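Long-range contacts in M152 protein (Murid herpesvirus 1, PDB 4G59), which probably acts as an MHC class I-like viral immunoevasin that keeps host NKG2D ligands of the RAE-1 family, and class I molecules, from the infected cell surface: residues S3-R8 / A260-S265; G195-T200 / T246-V251; N215-Y220 / A235-R240. All coordinates share one frame; numbering follows the deposited sequence.

In the fold
All three contacts lie in the immunoglobulin-like beta sandwich, each on a different part of it. Interaction 1 pairs strands 5-11 and 258-264 at one edge of a sheet; it is partly exposed and mixes backbone bonds with charged groups. Interaction 2 is buried, joins the two sheets face to face, and has no hydrogen bond across it. Interaction 3 is also buried, but couples a loop and the start of strand 220-225 to neighbouring strand 231-238 of the same sheet, combining two backbone bonds with apolar packing. The backbone connects them: V262 N lies 2.9 Å from F250 O between interactions 1 and 2, and L237 N lies 2.7 Å from V197 O between interactions 2 and 3.

Interaction 1 (S3-R8 / A260-S265); sequences SYMDVR and ATVKYS
The R8 side chain crosses T261 obliquely, arching round its hydroxyl. R8 CB is 3.4 Å from T261 OG1; CG and NE stay near the same hydroxyl, and a bend at chi3 (-85°) sets NE back over it. R8 CZ then comes to 3.3 Å from T261 OG1, which sits over the centre of one guanidinium face. Both terminal nitrogens approach OG1 at poor angles, so this is face packing and not hydrogen bonding. At the guanidinium edge, R8 NH2 meets K263 CE at 3.6 Å. Beneath these side chains, strands 5-11 and 258-264 run antiparallel, with segment axes 162° apart. R8 and T261 are a hydrogen-bonded pair, T261 N to R8 O measuring 2.9 Å, and D6 N donates to K263 O. A water donates to D6 O and also bonds T261 OG1, direction unsettled. The D6 OD2-K263 NZ salt bridge is less sure, as NZ is doubtfully placed. On the other face, V7 and V262 lie side by side, CG2 to CG1 4.1 Å, with V7 packing on Y186 of the opposing sheet. Near the chain start, Y4 CD1 and Y264 CE2 meet rim to rim at 3.6 Å, while Y264 OH bonds S190 OG.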
loop_
_atom_site.group_PDB
_atom_site.type_symbol
_atom_site.label_atom_id
_atom_site.label_comp_id
_atom_site.label_asym_id
_atom_site.label_seq_id
_atom_site.Cartn_x
_atom_site.Cartn_y
_atom_site.Cartn_z
ATOM N N SER B 3 -10.748 31.301 -1.339
ATOM C CA SER B 3 -11.603 30.301 -0.710
ATOM C C SER B 3 -11.520 30.324 0.821
ATOM O O SER B 3 -11.444 31.393 1.440
ATOM C CB SER B 3 -11.300 28.892 -1.253
ATOM O OG SER B 3 -9.925 28.552 -1.171
ATOM N N TYR B 4 -11.541 29.132 1.415
ATOM C CA TYR B 4 -11.518 28.962 2.863
ATOM C C TYR B 4 -10.092 28.704 3.343
ATOM O O TYR B 4 -9.699 29.136 4.436
ATOM C CB TYR B 4 -12.463 27.819 3.276
ATOM C CG TYR B 4 -12.157 26.487 2.628
ATOM C CD1 TYR B 4 -11.577 25.458 3.359
ATOM C CD2 TYR B 4 -12.445 26.257 1.290
ATOM C CE1 TYR B 4 -11.282 24.233 2.775
ATOM C CE2 TYR B 4 -12.152 25.030 0.688
ATOM C CZ TYR B 4 -11.566 24.020 1.440
ATOM O OH TYR B 4 -11.263 22.804 0.862
ATOM N N MET B 5 -9.332 28.001 2.499
ATOM C CA MET B 5 -7.920 27.689 2.740
ATOM C C MET B 5 -7.041 28.574 1.886
ATOM O O MET B 5 -7.490 29.103 0.868
ATOM C CB MET B 5 -7.624 26.242 2.353
ATOM C CG MET B 5 -8.001 25.908 0.929
ATOM S SD MET B 5 -7.332 24.388 0.205
ATOM C CE MET B 5 -7.647 24.832 -1.515
ATOM N N ASP B 6 -5.787 28.749 2.288
ATOM C CA ASP B 6 -4.842 29.339 1.341
ATOM C C ASP B 6 -3.662 28.419 1.033
ATOM O O ASP B 6 -3.130 27.724 1.910
ATOM C CB ASP B 6 -4.425 30.782 1.688
ATOM C CG ASP B 6 -3.607 30.874 2.947
ATOM O OD1 ASP B 6 -2.359 30.878 2.871
ATOM O OD2 ASP B 6 -4.220 30.963 4.023
ATOM N N VAL B 7 -3.301 28.408 -0.246
ATOM C CA VAL B 7 -2.229 27.583 -0.775
ATOM C C VAL B 7 -1.121 28.510 -1.253
ATOM O O VAL B 7 -1.306 29.262 -2.223
ATOM C CB VAL B 7 -2.740 26.741 -1.964
ATOM C CG1 VAL B 7 -1.621 25.893 -2.558
ATOM C CG2 VAL B 7 -3.909 25.866 -1.527
ATOM N N ARG B 8 0.018 28.473 -0.567
ATOM C CA ARG B 8 1.190 29.245 -0.969
ATOM C C ARG B 8 2.171 28.313 -1.674
ATOM O O ARG B 8 2.478 27.215 -1.185
ATOM C CB ARG B 8 1.856 29.910 0.241
ATOM C CG ARG B 8 1.045 31.032 0.883
ATOM C CD ARG B 8 1.729 31.607 2.131
ATOM N NE ARG B 8 1.435 30.858 3.357
ATOM C CZ ARG B 8 2.339 30.196 4.080
ATOM N NH1 ARG B 8 3.613 30.180 3.719
ATOM N NH2 ARG B 8 1.970 29.546 5.175
ATOM N N ALA B 260 4.410 23.348 -1.564
ATOM C CA ALA B 260 3.235 24.165 -1.293
ATOM C C ALA B 260 2.807 24.001 0.154
ATOM O O ALA B 260 2.865 22.901 0.713
ATOM C CB ALA B 260 2.099 23.787 -2.218
ATOM N N THR B 261 2.376 25.094 0.772
ATOM C CA THR B 261 1.813 24.997 2.110
ATOM C C THR B 261 0.308 25.090 1.930
ATOM O O THR B 261 -0.179 25.885 1.096
ATOM C CB THR B 261 2.312 26.117 3.037
ATOM O OG1 THR B 261 1.978 27.379 2.455
ATOM C CG2 THR B 261 3.812 26.058 3.187
ATOM N N VAL B 262 -0.424 24.265 2.680
ATOM C CA VAL B 262 -1.876 24.287 2.606
ATOM C C VAL B 262 -2.358 24.404 4.032
ATOM O O VAL B 262 -1.958 23.608 4.886
ATOM C CB VAL B 262 -2.458 23.002 1.994
ATOM C CG1 VAL B 262 -3.905 23.221 1.619
ATOM C CG2 VAL B 262 -1.660 22.545 0.780
ATOM N N LYS B 263 -3.208 25.395 4.294
ATOM C CA LYS B 263 -3.700 25.621 5.648
ATOM C C LYS B 263 -4.926 26.500 5.620
ATOM O O LYS B 263 -5.315 26.960 4.550
ATOM C CB LYS B 263 -2.624 26.292 6.480
ATOM C CG LYS B 263 -2.312 27.672 6.007
ATOM C CD LYS B 263 -1.446 28.363 7.026
ATOM C CE LYS B 263 -1.328 29.834 6.674
ATOM N NZ LYS B 263 -2.630 30.584 6.660
ATOM N N TYR B 264 -5.551 26.720 6.774
ATOM C CA TYR B 264 -6.701 27.627 6.857
ATOM C C TYR B 264 -6.256 29.057 7.238
ATOM O O TYR B 264 -5.326 29.236 8.038
ATOM C CB TYR B 264 -7.703 27.129 7.907
ATOM C CG TYR B 264 -8.381 25.798 7.647
ATOM C CD1 TYR B 264 -8.075 24.684 8.422
ATOM C CD2 TYR B 264 -9.368 25.669 6.670
ATOM C CE1 TYR B 264 -8.710 23.460 8.211
ATOM C CE2 TYR B 264 -10.014 24.450 6.446
ATOM C CZ TYR B 264 -9.678 23.348 7.223
ATOM O OH TYR B 264 -10.319 22.136 7.011
ATOM N N SER B 265 -6.911 30.071 6.678
ATOM C CA SER B 265 -6.711 31.445 7.170
ATOM C C SER B 265 -8.019 32.211 7.240
ATOM O O SER B 265 -9.001 31.802 6.617
ATOM C CB SER B 265 -5.690 32.224 6.332
ATOM O OG SER B 265 -4.357 31.935 6.722
HETATM O O HOH W 1 -0.320 28.202 3.003
#

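Interaction 2 (G195-T200 / T246-V251); sequences GYVSCT and TDFAFV
Across the interior of an immunoglobulin-like beta sandwich, V197 and C199 of one sheet meet F248 and F250, which belong to or lead into strand 250-253 of the other. The contact contains no hydrogen bond, and the CA atoms of C199 and F250 are 7.1 Å apart, a spacing bridged mainly by side chains. C199 CB stands squarely over the F250 ring: it is 3.4 Å from the ring centroid and 8° off the normal, the geometry of a CH-pi contact. Its distances to the six ring carbons confirm the centring, running from 3.5 Å at F250 CG to 3.8 Å at CE2 and CZ. The sulfur follows a different path. With SG anti to the backbone N (chi1 -180°), it is carried past the ring centre toward the F250 CB end and views the ring obliquely, 4.3 Å from the centroid and 32° off the normal. In canonical immunoglobulin domains a disulfide commonly joins the two sheets through their interior; here the cysteine is met by an aromatic face, and the disulfides seen are C18-C172 and C101-C108. V197 serves both phenylalanines with one methyl. V197 CG1 touches F250 CE2 at the ring edge, near its plane, at 4.0 Å, and it meets F248 CZ tip to tip at 4.1 Å. L237 packs on F250 and V262 on C199, while loop residues L239 and L242 cover F248.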
loop_
_atom_site.group_PDB
_atom_site.type_symbol
_atom_site.label_atom_id
_atom_site.label_comp_id
_atom_site.label_asym_id
_atom_site.label_seq_id
_atom_site.Cartn_x
_atom_site.Cartn_y
_atom_site.Cartn_z
ATOM N N GLY B 195 -12.419 15.305 15.269
ATOM C CA GLY B 195 -11.206 16.111 15.388
ATOM C C GLY B 195 -10.130 15.847 14.340
ATOM O O GLY B 195 -8.977 16.281 14.483
ATOM N N TYR B 196 -10.500 15.141 13.273
ATOM C CA TYR B 196 -9.566 14.867 12.182
ATOM C C TYR B 196 -9.565 15.972 11.123
ATOM O O TYR B 196 -10.599 16.579 10.843
ATOM C CB TYR B 196 -9.913 13.551 11.487
ATOM C CG TYR B 196 -9.866 12.342 12.375
ATOM C CD1 TYR B 196 -9.272 12.400 13.630
ATOM C CD2 TYR B 196 -10.427 11.145 11.961
ATOM C CE1 TYR B 196 -9.227 11.275 14.463
ATOM C CE2 TYR B 196 -10.401 10.018 12.775
ATOM C CZ TYR B 196 -9.797 10.084 14.023
ATOM O OH TYR B 196 -9.765 8.968 14.834
ATOM N N VAL B 197 -8.401 16.210 10.521
ATOM C CA VAL B 197 -8.300 17.047 9.334
ATOM C C VAL B 197 -7.565 16.244 8.263
ATOM O O VAL B 197 -6.520 15.648 8.534
ATOM C CB VAL B 197 -7.512 18.331 9.618
ATOM C CG1 VAL B 197 -7.407 19.190 8.350
ATOM C CG2 VAL B 197 -8.176 19.124 10.734
ATOM N N SER B 198 -8.112 16.212 7.053
ATOM C CA SER B 198 -7.418 15.585 5.928
ATOM C C SER B 198 -6.906 16.675 5.003
ATOM O O SER B 198 -7.537 17.745 4.888
ATOM C CB SER B 198 -8.350 14.664 5.132
ATOM O OG SER B 198 -9.449 15.378 4.583
ATOM N N CYS B 199 -5.762 16.428 4.364
ATOM C CA CYS B 199 -5.296 17.304 3.278
ATOM C C CYS B 199 -5.132 16.474 2.016
ATOM O O CYS B 199 -4.518 15.395 2.056
ATOM C CB CYS B 199 -3.958 17.950 3.643
ATOM S SG CYS B 199 -3.273 19.075 2.374
ATOM N N THR B 200 -5.652 16.974 0.896
ATOM C CA THR B 200 -5.589 16.213 -0.366
ATOM C C THR B 200 -5.011 17.012 -1.536
ATOM O O THR B 200 -5.397 18.173 -1.746
ATOM C CB THR B 200 -6.979 15.708 -0.762
ATOM O OG1 THR B 200 -7.549 14.987 0.334
ATOM C CG2 THR B 200 -6.899 14.769 -1.960
ATOM N N THR B 246 -4.138 25.012 17.189
ATOM C CA THR B 246 -5.109 24.962 16.111
ATOM C C THR B 246 -4.474 25.621 14.903
ATOM O O THR B 246 -5.131 25.875 13.890
ATOM C CB THR B 246 -6.376 25.731 16.495
ATOM O OG1 THR B 246 -7.226 25.866 15.350
ATOM C CG2 THR B 246 -6.007 27.115 17.020
ATOM N N ASP B 247 -3.186 25.915 15.035
ATOM C CA ASP B 247 -2.418 26.474 13.939
ATOM C C ASP B 247 -1.441 25.429 13.413
ATOM O O ASP B 247 -0.505 25.010 14.105
ATOM C CB ASP B 247 -1.684 27.740 14.379
ATOM C CG ASP B 247 -0.862 28.355 13.262
ATOM O OD1 ASP B 247 -1.288 28.276 12.086
ATOM O OD2 ASP B 247 0.214 28.913 13.571
ATOM N N PHE B 248 -1.684 25.005 12.179
ATOM C CA PHE B 248 -0.888 23.972 11.540
ATOM C C PHE B 248 -0.850 24.261 10.050
ATOM O O PHE B 248 -1.703 24.980 9.517
ATOM C CB PHE B 248 -1.531 22.604 11.768
ATOM C CG PHE B 248 -2.925 22.506 11.225
ATOM C CD1 PHE B 248 -3.153 22.079 9.925
ATOM C CD2 PHE B 248 -4.008 22.852 12.009
ATOM C CE1 PHE B 248 -4.427 21.998 9.433
ATOM C CE2 PHE B 248 -5.280 22.767 11.517
ATOM C CZ PHE B 248 -5.490 22.346 10.230
ATOM N N ALA B 249 0.133 23.697 9.365
ATOM C CA ALA B 249 0.105 23.743 7.913
ATOM C C ALA B 249 0.635 22.452 7.351
ATOM O O ALA B 249 1.614 21.890 7.860
ATOM C CB ALA B 249 0.891 24.932 7.375
ATOM N N PHE B 250 -0.028 21.970 6.306
ATOM C CA PHE B 250 0.483 20.807 5.599
ATOM C C PHE B 250 1.516 21.306 4.615
ATOM O O PHE B 250 1.289 22.306 3.937
ATOM C CB PHE B 250 -0.651 20.107 4.856
ATOM C CG PHE B 250 -1.617 19.387 5.767
ATOM C CD1 PHE B 250 -1.403 18.070 6.105
ATOM C CD2 PHE B 250 -2.740 20.031 6.271
ATOM C CE1 PHE B 250 -2.287 17.393 6.938
ATOM C CE2 PHE B 250 -3.638 19.360 7.120
ATOM C CZ PHE B 250 -3.410 18.041 7.451
ATOM N N VAL B 251 2.658 20.632 4.544
ATOM C CA VAL B 251 3.657 20.949 3.527
ATOM C C VAL B 251 3.745 19.791 2.550
ATOM O O VAL B 251 3.915 18.635 2.953
ATOM C CB VAL B 251 5.046 21.245 4.121
ATOM C CG1 VAL B 251 6.030 21.620 3.009
ATOM C CG2 VAL B 251 4.949 22.371 5.123
#

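Interaction 3 (N215-Y220 / A235-R240); sequences NGVDIY and AWLDLR
Y220 O is approached by two neighbouring residues of strand 231-238. W236 N donates to it at 2.7 Å, with an N-H...O angle of 151°, and A235 CA adds a CA-H...O contact at 3.0 Å. In return Y220 N bonds W236 O at 3.2 Å, with an N-H...O angle of 161°. The two bonds define an antiparallel hydrogen-bonded pair, where the loop after strand 210-213 enters the edge strand 220-225 of its sheet. Just before that pair, I219 turns its side chain over the strand. I219 CB lies 3.2 Å from W236 O, and CG1 sits between the backbone N and the carbonyl carbon (chi1 54°). The branches then part: I219 CD1 touches A235 CB at 3.7 Å, while I219 CG2 meets L237 CB at 4.2 Å. V217 CG1 extends the apolar row, lying 4.3 Å from L237 CD1. These residues look into the sandwich, where I211 and L213 of strand 210-213 pack on A235 and L237. Y220 and W236 carry their rings on the other face of the sheet, with Y220 CD2 and W236 CD1 4.3 Å apart; the Y220 ring also meets that of Y222, whose OH is bonded to W236 NE1. On that face W236 stacks with an aromatic side chain of another protein chain in the assembly, and D238 OD2 forms a salt bridge with a basic side chain of that chain.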
loop_
_atom_site.group_PDB
_atom_site.type_symbol
_atom_site.label_atom_id
_atom_site.label_comp_id
_atom_site.label_asym_id
_atom_site.label_seq_id
_atom_site.Cartn_x
_atom_site.Cartn_y
_atom_site.Cartn_z
ATOM N N ASN B 215 5.210 21.763 11.634
ATOM C CA ASN B 215 5.860 21.725 12.939
ATOM C C ASN B 215 6.396 20.349 13.319
ATOM O O ASN B 215 6.898 20.169 14.423
ATOM C CB ASN B 215 4.938 22.290 14.035
ATOM C CG ASN B 215 3.831 21.324 14.433
ATOM O OD1 ASN B 215 3.467 20.416 13.678
ATOM N ND2 ASN B 215 3.285 21.518 15.629
ATOM N N GLY B 216 6.280 19.374 12.417
ATOM C CA GLY B 216 6.887 18.072 12.645
ATOM C C GLY B 216 5.979 16.983 13.200
ATOM O O GLY B 216 6.345 15.795 13.210
ATOM N N VAL B 217 4.804 17.376 13.675
ATOM C CA VAL B 217 3.825 16.412 14.188
ATOM C C VAL B 217 3.526 15.327 13.161
ATOM O O VAL B 217 3.277 15.651 11.998
ATOM C CB VAL B 217 2.512 17.110 14.523
ATOM C CG1 VAL B 217 1.431 16.077 14.828
ATOM C CG2 VAL B 217 2.708 18.043 15.695
ATOM N N ASP B 218 3.538 14.055 13.564
ATOM C CA ASP B 218 3.296 12.974 12.597
ATOM C C ASP B 218 1.876 12.997 12.022
ATOM O O ASP B 218 0.908 13.365 12.698
ATOM C CB ASP B 218 3.612 11.596 13.183
ATOM C CG ASP B 218 5.104 11.377 13.390
ATOM O OD1 ASP B 218 5.900 11.880 12.562
ATOM O OD2 ASP B 218 5.474 10.705 14.384
ATOM N N ILE B 219 1.776 12.632 10.753
ATOM C CA ILE B 219 0.498 12.455 10.087
ATOM C C ILE B 219 0.556 11.138 9.336
ATOM O O ILE B 219 1.628 10.582 9.118
ATOM C CB ILE B 219 0.214 13.589 9.077
ATOM C CG1 ILE B 219 1.366 13.738 8.086
ATOM C CG2 ILE B 219 -0.020 14.909 9.790
ATOM C CD1 ILE B 219 1.167 14.927 7.176
ATOM N N TYR B 220 -0.604 10.644 8.937
ATOM C CA TYR B 220 -0.686 9.423 8.176
ATOM C C TYR B 220 -0.926 9.844 6.729
ATOM O O TYR B 220 -1.780 10.686 6.462
ATOM C CB TYR B 220 -1.846 8.584 8.717
ATOM C CG TYR B 220 -2.114 7.348 7.898
ATOM C CD1 TYR B 220 -1.136 6.393 7.724
ATOM C CD2 TYR B 220 -3.349 7.142 7.298
ATOM C CE1 TYR B 220 -1.369 5.272 6.970
ATOM C CE2 TYR B 220 -3.594 6.017 6.539
ATOM C CZ TYR B 220 -2.597 5.093 6.377
ATOM O OH TYR B 220 -2.839 3.967 5.631
ATOM N N ALA B 235 -3.308 13.033 3.282
ATOM C CA ALA B 235 -2.745 12.892 4.638
ATOM C C ALA B 235 -3.786 13.214 5.683
ATOM O O ALA B 235 -4.689 14.018 5.430
ATOM C CB ALA B 235 -1.504 13.787 4.840
ATOM N N TRP B 236 -3.637 12.619 6.861
ATOM C CA TRP B 236 -4.578 12.813 7.951
ATOM C C TRP B 236 -3.903 13.307 9.226
ATOM O O TRP B 236 -2.871 12.764 9.650
ATOM C CB TRP B 236 -5.290 11.500 8.245
ATOM C CG TRP B 236 -6.242 11.124 7.164
ATOM C CD1 TRP B 236 -5.983 10.351 6.071
ATOM C CD2 TRP B 236 -7.617 11.510 7.071
ATOM N NE1 TRP B 236 -7.120 10.228 5.301
ATOM C CE2 TRP B 236 -8.138 10.934 5.890
ATOM C CE3 TRP B 236 -8.458 12.291 7.859
ATOM C CZ2 TRP B 236 -9.474 11.121 5.485
ATOM C CZ3 TRP B 236 -9.789 12.471 7.460
ATOM C CH2 TRP B 236 -10.279 11.891 6.287
ATOM N N LEU B 237 -4.506 14.333 9.825
ATOM C CA LEU B 237 -4.051 14.907 11.088
ATOM C C LEU B 237 -5.138 14.687 12.143
ATOM O O LEU B 237 -6.352 14.798 11.863
ATOM C CB LEU B 237 -3.770 16.418 10.922
ATOM C CG LEU B 237 -3.631 17.301 12.173
ATOM C CD1 LEU B 237 -2.328 17.007 12.899
ATOM C CD2 LEU B 237 -3.728 18.794 11.862
ATOM N N ASP B 238 -4.695 14.375 13.347
ATOM C CA ASP B 238 -5.591 14.286 14.467
ATOM C C ASP B 238 -5.283 15.509 15.286
ATOM O O ASP B 238 -4.207 15.634 15.835
ATOM C CB ASP B 238 -5.302 13.030 15.280
ATOM C CG ASP B 238 -6.317 12.792 16.370
ATOM O OD1 ASP B 238 -7.084 13.708 16.686
ATOM O OD2 ASP B 238 -6.352 11.680 16.911
ATOM N N LEU B 239 -6.235 16.417 15.378
ATOM C CA LEU B 239 -6.049 17.578 16.199
ATOM C C LEU B 239 -5.919 16.950 17.563
ATOM O O LEU B 239 -6.434 15.870 17.806
ATOM C CB LEU B 239 -7.262 18.497 16.139
ATOM C CG LEU B 239 -7.549 19.174 14.803
ATOM C CD1 LEU B 239 -8.822 19.963 14.872
ATOM C CD2 LEU B 239 -6.406 20.058 14.384
ATOM N N ARG B 240 -5.195 17.595 18.450
ATOM C CA ARG B 240 -4.983 17.027 19.764
ATOM C C ARG B 240 -3.780 16.126 19.677
ATOM O O ARG B 240 -3.497 15.380 20.598
ATOM C CB ARG B 240 -6.131 16.094 20.152
ATOM C CG ARG B 240 -6.005 14.655 19.710
ATOM C CD ARG B 240 -6.947 13.787 20.542
ATOM N NE ARG B 240 -7.055 12.408 20.072
ATOM C CZ ARG B 240 -8.152 11.882 19.537
ATOM N NH1 ARG B 240 -9.247 12.617 19.405
ATOM N NH2 ARG B 240 -8.155 10.621 19.135
#